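Local structure of DNA mismatch repair protein MutS (1EWQ) at residues P584-K589 with H712-R716; K589-L593 with L692-H696; L593-A597 with L658-D662; T624-A628 with D662-R666. The protein takes part in DNA mismatch repair, probably at the mismatch recognition step, binds mismatched DNA and has a weak ATPase activity. All coordinates share one frame; numbering follows the deposited sequence.

Contact 1 (P584-K589 with H712-R716); sequences PNMAGK and HVAAR. With SO4 (sulfate ion), chain E.
Lys589, which lies against Val713, has its NZ gripped by two backbone oxygens, Gly583 O and Ile581 O. Its aliphatic chain crosses Val713 obliquely. Lys589 CG comes within 3.4 Å of Val713 CG2, tighter than usual carbon contact, and Lys589 CD lies almost as close to the same methyl. CG of the lysine stands beside the backbone N (chi1 -62°), and a bend at chi3 (-63°) carries the amine back toward the start of the loop. Val713 CG2 is the hub of this contact. It also touches Ala587 CB at 3.6 Å and is flanked by Pro584 CD at 4.2 Å. The proline ring reaches further along the strand, with Pro584 CG 4.1 Å from Ala715 CB. No hydrogen bond joins the two segments; the loop rests on the strand mainly by apolar packing, with Pro584 CD also against Val713 O. The other side of the loop holds a sulfate ion. The selenomethionine Met586 N donates to sulfate O2 at 2.8 Å in a nearly straight bond (175°). Residues 584-589 belong to the predicted ATP site and fit a Walker A P-loop, where such an anion probably sits in place of a nucleotide phosphate. Were Lys589 an alanine, the Gly583 and Ile581 carbonyls would probably lose their shared donor, and a gap would be likely to open beside Val713 CG2. Strand 708-716 runs between strands 578-582 and 723-730: Val713 pairs through its backbone with Thr582, and Ala715 packs on Phe724. Helix 589-603 starts where the loop ends.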
loop_
_atom_site.group_PDB
_atom_site.type_symbol
_atom_site.label_atom_id
_atom_site.label_comp_id
_atom_site.label_asym_id
_atom_site.label_seq_id
_atom_site.Cartn_x
_atom_site.Cartn_y
_atom_site.Cartn_z
ATOM N N PRO C 584 -16.060 34.713 -3.952
ATOM C CA PRO C 584 -15.650 33.749 -2.931
ATOM C C PRO C 584 -15.278 32.392 -3.476
ATOM O O PRO C 584 -15.587 32.056 -4.616
ATOM C CB PRO C 584 -16.879 33.662 -2.046
ATOM C CG PRO C 584 -17.977 33.741 -3.056
ATOM C CD PRO C 584 -17.524 34.886 -3.943
ATOM N N ASN C 585 -14.606 31.615 -2.643
ATOM C CA ASN C 585 -14.233 30.260 -2.997
ATOM C C ASN C 585 -15.503 29.414 -2.815
ATOM O O ASN C 585 -16.508 29.902 -2.297
ATOM C CB ASN C 585 -13.122 29.772 -2.066
ATOM C CG ASN C 585 -11.836 30.549 -2.245
ATOM O OD1 ASN C 585 -11.180 30.450 -3.286
ATOM N ND2 ASN C 585 -11.465 31.326 -1.234
HETATM N N MSE C 586 -15.459 28.158 -3.244
HETATM C CA MSE C 586 -16.613 27.268 -3.135
HETATM C C MSE C 586 -17.708 27.634 -4.139
HETATM O O MSE C 586 -18.827 27.141 -4.049
HETATM C CB MSE C 586 -17.193 27.295 -1.713
HETATM C CG MSE C 586 -16.244 26.784 -0.635
HETATM SE SE MSE C 586 -17.052 26.801 1.135
HETATM C CE MSE C 586 -16.972 28.693 1.440
ATOM N N ALA C 587 -17.387 28.505 -5.087
ATOM C CA ALA C 587 -18.348 28.904 -6.106
ATOM C C ALA C 587 -17.868 28.472 -7.490
ATOM O O ALA C 587 -18.284 29.035 -8.500
ATOM C CB ALA C 587 -18.559 30.411 -6.073
ATOM N N GLY C 588 -16.968 27.490 -7.521
ATOM C CA GLY C 588 -16.464 26.961 -8.779
ATOM C C GLY C 588 -15.484 27.782 -9.605
ATOM O O GLY C 588 -15.411 27.590 -10.819
ATOM N N LYS C 589 -14.721 28.675 -8.980
ATOM C CA LYS C 589 -13.772 29.479 -9.744
ATOM C C LYS C 589 -12.665 28.594 -10.296
ATOM O O LYS C 589 -12.325 28.679 -11.481
ATOM C CB LYS C 589 -13.166 30.617 -8.892
ATOM C CG LYS C 589 -14.204 31.621 -8.381
ATOM C CD LYS C 589 -13.628 33.025 -8.117
ATOM C CE LYS C 589 -12.572 33.017 -7.034
ATOM N NZ LYS C 589 -12.074 34.390 -6.760
ATOM N N HIS C 712 -16.688 37.363 -12.347
ATOM C CA HIS C 712 -16.794 37.019 -10.941
ATOM C C HIS C 712 -17.899 36.019 -10.688
ATOM O O HIS C 712 -18.729 35.739 -11.559
ATOM C CB HIS C 712 -17.060 38.274 -10.081
ATOM C CG HIS C 712 -18.469 38.788 -10.164
ATOM N ND1 HIS C 712 -18.978 39.402 -11.288
ATOM C CD2 HIS C 712 -19.482 38.762 -9.265
ATOM C CE1 HIS C 712 -20.242 39.731 -11.079
ATOM N NE2 HIS C 712 -20.571 39.351 -9.859
ATOM N N VAL C 713 -17.878 35.464 -9.487
ATOM C CA VAL C 713 -18.902 34.539 -9.058
ATOM C C VAL C 713 -19.437 35.178 -7.788
ATOM O O VAL C 713 -18.764 36.007 -7.172
ATOM C CB VAL C 713 -18.332 33.138 -8.764
ATOM C CG1 VAL C 713 -17.930 32.465 -10.078
ATOM C CG2 VAL C 713 -17.139 33.245 -7.830
ATOM N N ALA C 714 -20.643 34.808 -7.396
ATOM C CA ALA C 714 -21.231 35.400 -6.215
ATOM C C ALA C 714 -21.884 34.388 -5.295
ATOM O O ALA C 714 -22.216 33.268 -5.699
ATOM C CB ALA C 714 -22.252 36.461 -6.632
ATOM N N ALA C 715 -22.043 34.798 -4.042
ATOM C CA ALA C 715 -22.699 33.981 -3.041
ATOM C C ALA C 715 -23.988 34.737 -2.758
ATOM O O ALA C 715 -24.080 35.937 -3.030
ATOM C CB ALA C 715 -21.852 33.890 -1.788
ATOM N N ARG C 716 -24.983 34.040 -2.227
ATOM C CA ARG C 716 -26.263 34.661 -1.923
ATOM C C ARG C 716 -26.698 34.319 -0.508
ATOM O O ARG C 716 -26.782 33.148 -0.144
ATOM C CB ARG C 716 -27.317 34.172 -2.908
ATOM C CG ARG C 716 -27.931 35.261 -3.761
ATOM C CD ARG C 716 -28.905 36.114 -2.970
ATOM N NE ARG C 716 -29.654 37.008 -3.854
ATOM C CZ ARG C 716 -30.573 37.879 -3.443
ATOM N NH1 ARG C 716 -30.864 37.982 -2.151
ATOM N NH2 ARG C 716 -31.208 38.645 -4.324
HETATM S S SO4 E . -12.480 27.619 -5.623
HETATM O O1 SO4 E . -11.075 27.175 -5.518
HETATM O O2 SO4 E . -13.228 27.103 -4.462
HETATM O O3 SO4 E . -12.552 29.090 -5.622
HETATM O O4 SO4 E . -13.099 27.102 -6.853
#

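Contact 2 (K589-L593 with L692-H696); sequences KSTFL and LFATH. With SO4 (sulfate ion), chain E; SO4 (sulfate ion), chain F.
Helix 589-593 runs nearly antiparallel to strand 692-694 (166°), with axes 9.2 Å apart, Lys589 beside Ala694 and Leu593 beside Leu692. The two leucines slide past each other in opposite directions. Leu593 CD2 presses on Leu692 CB at 3.3 Å, a tight contact, and also meets Leu692 CD1. The other branch, Leu593 CD1, reaches Ala694 CB at 4.3 Å. Ala694 CB also meets Lys589 CE. Lys589 NZ passes 3.0 Å from Thr695 O at a poor angle; its bonds run to strand 578-582 and the start of the loop. Ser590 turns from the strand to the first sulfate, with Ser590 N donating to O4 at 2.8 Å and Ser590 OG to O1 at 2.7 Å. His696 ND1 donates to O3 of a second sulfate at 3.0 Å, and that oxygen lies at the ring edge. Tyr737 N and the hydroxyls of Thr668 and Ser669 of the second subunit hold this ion too. With an alanine in place of His696 the ND1 donor is gone, and the second sulfate is likely to be held less firmly. A helix leaving the Walker A loop and packing along a strand of the mainly parallel sheet is typical of P-loop NTPases.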
loop_
_atom_site.group_PDB
_atom_site.type_symbol
_atom_site.label_atom_id
_atom_site.label_comp_id
_atom_site.label_asym_id
_atom_site.label_seq_id
_atom_site.Cartn_x
_atom_site.Cartn_y
_atom_site.Cartn_z
ATOM N N LYS C 589 -14.721 28.675 -8.980
ATOM C CA LYS C 589 -13.772 29.479 -9.744
ATOM C C LYS C 589 -12.665 28.594 -10.296
ATOM O O LYS C 589 -12.325 28.679 -11.481
ATOM C CB LYS C 589 -13.166 30.617 -8.892
ATOM C CG LYS C 589 -14.204 31.621 -8.381
ATOM C CD LYS C 589 -13.628 33.025 -8.117
ATOM C CE LYS C 589 -12.572 33.017 -7.034
ATOM N NZ LYS C 589 -12.074 34.390 -6.760
ATOM N N SER C 590 -12.120 27.727 -9.448
ATOM C CA SER C 590 -11.038 26.843 -9.871
ATOM C C SER C 590 -11.459 25.867 -10.949
ATOM O O SER C 590 -10.702 25.599 -11.882
ATOM C CB SER C 590 -10.483 26.072 -8.685
ATOM O OG SER C 590 -9.759 26.954 -7.859
ATOM N N THR C 591 -12.660 25.325 -10.801
ATOM C CA THR C 591 -13.190 24.383 -11.766
ATOM C C THR C 591 -13.362 25.101 -13.103
ATOM O O THR C 591 -13.139 24.515 -14.159
ATOM C CB THR C 591 -14.546 23.816 -11.284
ATOM O OG1 THR C 591 -14.319 22.946 -10.172
ATOM C CG2 THR C 591 -15.234 23.031 -12.387
ATOM N N PHE C 592 -13.756 26.376 -13.049
ATOM C CA PHE C 592 -13.938 27.167 -14.259
ATOM C C PHE C 592 -12.602 27.297 -14.985
ATOM O O PHE C 592 -12.535 27.175 -16.206
ATOM C CB PHE C 592 -14.486 28.550 -13.909
ATOM C CG PHE C 592 -14.753 29.419 -15.106
ATOM C CD1 PHE C 592 -15.689 29.038 -16.066
ATOM C CD2 PHE C 592 -14.086 30.631 -15.265
ATOM C CE1 PHE C 592 -15.959 29.861 -17.171
ATOM C CE2 PHE C 592 -14.345 31.458 -16.361
ATOM C CZ PHE C 592 -15.286 31.074 -17.316
ATOM N N LEU C 593 -11.535 27.544 -14.231
ATOM C CA LEU C 593 -10.212 27.655 -14.828
ATOM C C LEU C 593 -9.824 26.332 -15.468
ATOM O O LEU C 593 -9.479 26.286 -16.641
ATOM C CB LEU C 593 -9.139 28.014 -13.789
ATOM C CG LEU C 593 -9.168 29.370 -13.079
ATOM C CD1 LEU C 593 -7.771 29.683 -12.529
ATOM C CD2 LEU C 593 -9.591 30.441 -14.034
ATOM N N LEU C 692 -6.296 33.616 -17.135
ATOM C CA LEU C 692 -7.462 33.564 -16.253
ATOM C C LEU C 692 -6.821 33.647 -14.867
ATOM O O LEU C 692 -6.022 32.789 -14.486
ATOM C CB LEU C 692 -8.240 32.252 -16.393
ATOM C CG LEU C 692 -9.078 31.997 -17.645
ATOM C CD1 LEU C 692 -9.747 30.630 -17.530
ATOM C CD2 LEU C 692 -10.135 33.085 -17.803
ATOM N N PHE C 693 -7.165 34.685 -14.123
ATOM C CA PHE C 693 -6.583 34.904 -12.810
ATOM C C PHE C 693 -7.663 35.008 -11.750
ATOM O O PHE C 693 -8.294 36.056 -11.616
ATOM C CB PHE C 693 -5.749 36.196 -12.857
ATOM C CG PHE C 693 -4.932 36.467 -11.619
ATOM C CD1 PHE C 693 -3.922 37.435 -11.651
ATOM C CD2 PHE C 693 -5.161 35.779 -10.425
ATOM C CE1 PHE C 693 -3.155 37.710 -10.524
ATOM C CE2 PHE C 693 -4.395 36.049 -9.282
ATOM C CZ PHE C 693 -3.392 37.016 -9.336
ATOM N N ALA C 694 -7.874 33.912 -11.016
ATOM C CA ALA C 694 -8.851 33.869 -9.933
ATOM C C ALA C 694 -8.187 34.510 -8.723
ATOM O O ALA C 694 -7.087 34.104 -8.325
ATOM C CB ALA C 694 -9.225 32.426 -9.614
ATOM N N THR C 695 -8.849 35.493 -8.125
ATOM C CA THR C 695 -8.274 36.186 -6.972
ATOM C C THR C 695 -9.352 36.819 -6.104
ATOM O O THR C 695 -10.514 36.882 -6.500
ATOM C CB THR C 695 -7.297 37.302 -7.439
ATOM O OG1 THR C 695 -6.704 37.951 -6.304
ATOM C CG2 THR C 695 -8.036 38.335 -8.273
ATOM N N HIS C 696 -8.962 37.277 -4.916
ATOM C CA HIS C 696 -9.887 37.946 -4.005
ATOM C C HIS C 696 -9.566 39.431 -3.998
ATOM O O HIS C 696 -10.338 40.234 -3.488
ATOM C CB HIS C 696 -9.736 37.416 -2.579
ATOM C CG HIS C 696 -10.196 36.006 -2.416
ATOM N ND1 HIS C 696 -11.489 35.614 -2.686
ATOM C CD2 HIS C 696 -9.528 34.885 -2.053
ATOM C CE1 HIS C 696 -11.597 34.310 -2.501
ATOM N NE2 HIS C 696 -10.421 33.844 -2.118
HETATM S S SO4 E . -12.480 27.619 -5.623
HETATM O O1 SO4 E . -11.075 27.175 -5.518
HETATM O O2 SO4 E . -13.228 27.103 -4.462
HETATM O O3 SO4 E . -12.552 29.090 -5.622
HETATM O O4 SO4 E . -13.099 27.102 -6.853
HETATM S S SO4 F . -14.346 37.330 -0.936
HETATM O O1 SO4 F . -14.213 38.470 -0.011
HETATM O O2 SO4 F . -15.766 37.086 -1.243
HETATM O O3 SO4 F . -13.612 37.641 -2.171
HETATM O O4 SO4 F . -13.771 36.131 -0.303
#

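Contact 3 (L593-A597 with L658-D662); sequences LRQTA and LVLLD
The helix that follows the P-loop packs here on an inner strand of the ATPase sheet, as in P-loop NTPases. Strand 658-662 ends at Asp662, and Glu663 follows, the Asp-Glu pair expected of a Walker B motif. The helix segment runs nearly antiparallel to the strand (164°), and their axes pass 9.3 Å apart. Leu593 and Ala597, one turn apart on the helix, lie level with Leu660 and Leu658. Leu660 sends its CD1 branch between the two helix residues. This methyl lies 3.4 Å from Leu593 O and 3.7 Å from Ala597 CB. Leu660 CG stands beside its own backbone N (chi1 -57°) and the chain then extends, which carries CD1 up to the helix backbone. Leu593 O also accepts the helix bond from Ala597 N at 3.3 Å, so the methyl covers a carbonyl that is already satisfied. Leu658 takes a different rotation. Its CG lies beside the carbonyl carbon (chi1 172°), and CD2 comes to Ala597 CA. Thr596 adds a looser touch through CG2 to Leu658 CD1, while its hydroxyl bonds back to Phe592 O. The layer between helix and strand is thus almost wholly apolar. Leu692 of the adjacent strand 690-694 extends it at one flank, and Ile622 of strand 621-625 at the other. Leu661 points to the far face of the sheet, where it packs on helix 670-687. Its backbone still takes part in the contact: Leu593 CD1 sits 3.5 Å from Leu661 O.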
loop_
_atom_site.group_PDB
_atom_site.type_symbol
_atom_site.label_atom_id
_atom_site.label_comp_id
_atom_site.label_asym_id
_atom_site.label_seq_id
_atom_site.Cartn_x
_atom_site.Cartn_y
_atom_site.Cartn_z
ATOM N N LEU C 593 -11.535 27.544 -14.231
ATOM C CA LEU C 593 -10.212 27.655 -14.828
ATOM C C LEU C 593 -9.824 26.332 -15.468
ATOM O O LEU C 593 -9.479 26.286 -16.641
ATOM C CB LEU C 593 -9.139 28.014 -13.789
ATOM C CG LEU C 593 -9.168 29.370 -13.079
ATOM C CD1 LEU C 593 -7.771 29.683 -12.529
ATOM C CD2 LEU C 593 -9.591 30.441 -14.034
ATOM N N ARG C 594 -9.898 25.255 -14.697
ATOM C CA ARG C 594 -9.519 23.943 -15.206
ATOM C C ARG C 594 -10.343 23.482 -16.406
ATOM O O ARG C 594 -9.784 22.891 -17.332
ATOM C CB ARG C 594 -9.602 22.888 -14.104
ATOM C CG ARG C 594 -8.671 23.134 -12.907
ATOM C CD ARG C 594 -8.776 21.989 -11.910
ATOM N NE ARG C 594 -8.123 22.303 -10.651
ATOM C CZ ARG C 594 -8.759 22.687 -9.545
ATOM N NH1 ARG C 594 -10.088 22.798 -9.532
ATOM N NH2 ARG C 594 -8.065 22.978 -8.454
ATOM N N GLN C 595 -11.655 23.744 -16.408
ATOM C CA GLN C 595 -12.482 23.307 -17.535
ATOM C C GLN C 595 -12.028 23.986 -18.814
ATOM O O GLN C 595 -12.084 23.396 -19.887
ATOM C CB GLN C 595 -13.984 23.575 -17.278
ATOM C CG GLN C 595 -14.555 24.922 -17.725
ATOM C CD GLN C 595 -16.062 25.053 -17.410
ATOM O OE1 GLN C 595 -16.790 25.810 -18.060
ATOM N NE2 GLN C 595 -16.517 24.328 -16.409
ATOM N N THR C 596 -11.558 25.222 -18.688
ATOM C CA THR C 596 -11.072 25.983 -19.833
ATOM C C THR C 596 -9.853 25.277 -20.432
ATOM O O THR C 596 -9.777 25.060 -21.639
ATOM C CB THR C 596 -10.674 27.405 -19.408
ATOM O OG1 THR C 596 -11.818 28.076 -18.870
ATOM C CG2 THR C 596 -10.134 28.189 -20.590
ATOM N N ALA C 597 -8.906 24.909 -19.574
ATOM C CA ALA C 597 -7.703 24.218 -20.019
ATOM C C ALA C 597 -8.051 22.858 -20.626
ATOM O O ALA C 597 -7.479 22.450 -21.644
ATOM C CB ALA C 597 -6.744 24.033 -18.842
ATOM N N LEU C 658 -1.856 29.784 -22.617
ATOM C CA LEU C 658 -3.043 29.825 -21.769
ATOM C C LEU C 658 -2.442 29.722 -20.389
ATOM O O LEU C 658 -1.818 28.712 -20.067
ATOM C CB LEU C 658 -3.968 28.627 -22.017
ATOM C CG LEU C 658 -5.144 28.485 -21.022
ATOM C CD1 LEU C 658 -6.116 29.647 -21.188
ATOM C CD2 LEU C 658 -5.884 27.155 -21.235
ATOM N N VAL C 659 -2.598 30.773 -19.594
ATOM C CA VAL C 659 -2.069 30.806 -18.237
ATOM C C VAL C 659 -3.228 30.805 -17.239
ATOM O O VAL C 659 -4.172 31.586 -17.384
ATOM C CB VAL C 659 -1.213 32.080 -18.024
ATOM C CG1 VAL C 659 -0.714 32.137 -16.602
ATOM C CG2 VAL C 659 -0.031 32.104 -19.034
ATOM N N LEU C 660 -3.155 29.937 -16.231
ATOM C CA LEU C 660 -4.204 29.834 -15.218
ATOM C C LEU C 660 -3.645 30.125 -13.832
ATOM O O LEU C 660 -2.908 29.314 -13.283
ATOM C CB LEU C 660 -4.825 28.430 -15.228
ATOM C CG LEU C 660 -5.446 27.886 -16.527
ATOM C CD1 LEU C 660 -6.092 26.516 -16.239
ATOM C CD2 LEU C 660 -6.487 28.840 -17.059
ATOM N N LEU C 661 -3.981 31.286 -13.272
ATOM C CA LEU C 661 -3.485 31.651 -11.950
ATOM C C LEU C 661 -4.603 31.608 -10.924
ATOM O O LEU C 661 -5.692 32.138 -11.136
ATOM C CB LEU C 661 -2.838 33.035 -11.969
ATOM C CG LEU C 661 -1.720 33.272 -12.994
ATOM C CD1 LEU C 661 -1.118 34.658 -12.756
ATOM C CD2 LEU C 661 -0.651 32.185 -12.888
ATOM N N ASP C 662 -4.301 30.972 -9.801
ATOM C CA ASP C 662 -5.247 30.778 -8.711
ATOM C C ASP C 662 -4.732 31.453 -7.442
ATOM O O ASP C 662 -3.907 30.894 -6.722
ATOM C CB ASP C 662 -5.419 29.265 -8.503
ATOM C CG ASP C 662 -6.373 28.911 -7.375
ATOM O OD1 ASP C 662 -5.956 28.141 -6.469
ATOM O OD2 ASP C 662 -7.531 29.374 -7.402
#

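Contact 4 (T624-A628 with D662-R666); sequences TRIGA and DEVGR
Arg625 and Arg666 cross with their guanidinium planes turned 59° apart, and Arg625 NH1 lies 3.9 Å from Arg666 NH1. Acids of helix 638-652 accompany the two charges. Glu642 pairs with Arg666 NH1 and, by a long, weak ion pair, with Arg625 NH1, and Glu645 pairs with Arg625 NE. The Arg625 chain folds at chi2 (-56°) and again at chi3. Its CG and CD thereby meet Val664 CG2, and its head turns back to Gly627 O, to which NH1 makes a weak bond. A water bridges Arg625 NH1, at 2.8 Å, to Asp662 O at 3.1 Å. Arg666 NH2 turns to its own segment: it meets Glu663 OE1 in the guanidinium plane at 2.6 Å, a salt bridge that uses the anti lone pair of the acid. Ile626 and Asp662 cross at about a right angle, with Ile626 CG1 3.9 Å from Asp662 CB. Beside them Gly627 N donates to Asp662 OD1 at 3.3 Å. That bond is nearly straight (172°) but comes from the anti side, tilted out of the carboxylate plane. Asp662 N in turn donates to Arg625 O at 3.0 Å. Asp662 is tied twice to segment 624-628, through N and OD1. The carboxylate also packs on Ser590 of the P-loop. An Asp-Glu pair at this strand end, facing the P-loop, is typical of the Walker B motif of ABC-type ATPases.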
loop_
_atom_site.group_PDB
_atom_site.type_symbol
_atom_site.label_atom_id
_atom_site.label_comp_id
_atom_site.label_asym_id
_atom_site.label_seq_id
_atom_site.Cartn_x
_atom_site.Cartn_y
_atom_site.Cartn_z
ATOM N N THR C 624 -0.250 26.320 -15.480
ATOM C CA THR C 624 -1.058 26.504 -14.290
ATOM C C THR C 624 -0.256 26.797 -13.025
ATOM O O THR C 624 0.918 26.433 -12.901
ATOM C CB THR C 624 -1.918 25.246 -14.010
ATOM O OG1 THR C 624 -1.063 24.137 -13.701
ATOM C CG2 THR C 624 -2.771 24.894 -15.225
ATOM N N ARG C 625 -0.934 27.459 -12.094
ATOM C CA ARG C 625 -0.414 27.802 -10.777
ATOM C C ARG C 625 -1.701 27.709 -9.942
ATOM O O ARG C 625 -2.289 28.722 -9.562
ATOM C CB ARG C 625 0.154 29.229 -10.770
ATOM C CG ARG C 625 1.107 29.560 -9.604
ATOM C CD ARG C 625 0.493 29.310 -8.228
ATOM N NE ARG C 625 0.497 27.892 -7.866
ATOM C CZ ARG C 625 -0.315 27.344 -6.960
ATOM N NH1 ARG C 625 -1.210 28.086 -6.320
ATOM N NH2 ARG C 625 -0.226 26.049 -6.686
ATOM N N ILE C 626 -2.144 26.473 -9.695
ATOM C CA ILE C 626 -3.389 26.196 -8.968
ATOM C C ILE C 626 -3.228 25.269 -7.771
ATOM O O ILE C 626 -2.492 24.287 -7.833
ATOM C CB ILE C 626 -4.439 25.541 -9.911
ATOM C CG1 ILE C 626 -4.709 26.435 -11.119
ATOM C CG2 ILE C 626 -5.741 25.298 -9.160
ATOM C CD1 ILE C 626 -5.465 25.724 -12.246
ATOM N N GLY C 627 -3.954 25.575 -6.698
ATOM C CA GLY C 627 -3.912 24.765 -5.488
ATOM C C GLY C 627 -2.549 24.665 -4.825
ATOM O O GLY C 627 -1.792 25.630 -4.794
ATOM N N ALA C 628 -2.254 23.494 -4.269
ATOM C CA ALA C 628 -0.967 23.228 -3.621
ATOM C C ALA C 628 -0.574 24.271 -2.576
ATOM O O ALA C 628 -1.480 24.783 -1.881
ATOM C CB ALA C 628 0.129 23.107 -4.689
ATOM N N ASP C 662 -4.301 30.972 -9.801
ATOM C CA ASP C 662 -5.247 30.778 -8.711
ATOM C C ASP C 662 -4.732 31.453 -7.442
ATOM O O ASP C 662 -3.907 30.894 -6.722
ATOM C CB ASP C 662 -5.419 29.265 -8.503
ATOM C CG ASP C 662 -6.373 28.911 -7.375
ATOM O OD1 ASP C 662 -5.956 28.141 -6.469
ATOM O OD2 ASP C 662 -7.531 29.374 -7.402
ATOM N N GLU C 663 -5.211 32.671 -7.195
ATOM C CA GLU C 663 -4.854 33.443 -6.007
ATOM C C GLU C 663 -3.355 33.731 -5.815
ATOM O O GLU C 663 -2.820 33.647 -4.703
ATOM C CB GLU C 663 -5.438 32.760 -4.760
ATOM C CG GLU C 663 -6.912 32.345 -4.924
ATOM C CD GLU C 663 -7.555 31.834 -3.639
ATOM O OE1 GLU C 663 -6.904 31.071 -2.901
ATOM O OE2 GLU C 663 -8.723 32.183 -3.372
ATOM N N VAL C 664 -2.677 34.077 -6.902
ATOM C CA VAL C 664 -1.261 34.416 -6.830
ATOM C C VAL C 664 -1.143 35.710 -6.015
ATOM O O VAL C 664 -1.839 36.695 -6.294
ATOM C CB VAL C 664 -0.673 34.597 -8.260
ATOM C CG1 VAL C 664 0.648 35.354 -8.221
ATOM C CG2 VAL C 664 -0.456 33.229 -8.884
ATOM N N GLY C 665 -0.286 35.691 -4.995
ATOM C CA GLY C 665 -0.101 36.857 -4.137
ATOM C C GLY C 665 -0.305 36.535 -2.664
ATOM O O GLY C 665 0.135 37.271 -1.781
ATOM N N ARG C 666 -0.997 35.430 -2.407
ATOM C CA ARG C 666 -1.275 34.942 -1.053
ATOM C C ARG C 666 0.045 34.562 -0.373
ATOM O O ARG C 666 1.063 34.367 -1.031
ATOM C CB ARG C 666 -2.126 33.670 -1.130
ATOM C CG ARG C 666 -1.430 32.647 -2.037
ATOM C CD ARG C 666 -1.787 31.182 -1.819
ATOM N NE ARG C 666 -3.158 30.860 -2.177
ATOM C CZ ARG C 666 -3.546 29.671 -2.635
ATOM N NH1 ARG C 666 -2.663 28.698 -2.805
ATOM N NH2 ARG C 666 -4.825 29.449 -2.896
HETATM O O HOH W 1 -0.960 30.796 -5.917
#

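How the contacts relate
Contacts 1, 2 and 3 are buried, while contact 4 is partly exposed at the edge of the same sheet. Contacts 1 and 2 share Lys589 and the first sulfate; contacts 2 and 3 share Leu593 and helix 589-603; contacts 3 and 4 share Asp662. Chemistry changes along this chain of shared residues. Contact 3 is the apolar core. Contacts 1 and 2 combine apolar packing with amides and a hydroxyl turned to an anion, and contact 2 also reaches the second subunit through its other sulfate. Contact 4 is the most polar, built on charged groups and a water. Ser590 OG lies 3.3 Å from Asp662 OD2, which brings the Walker A and Walker B elements together.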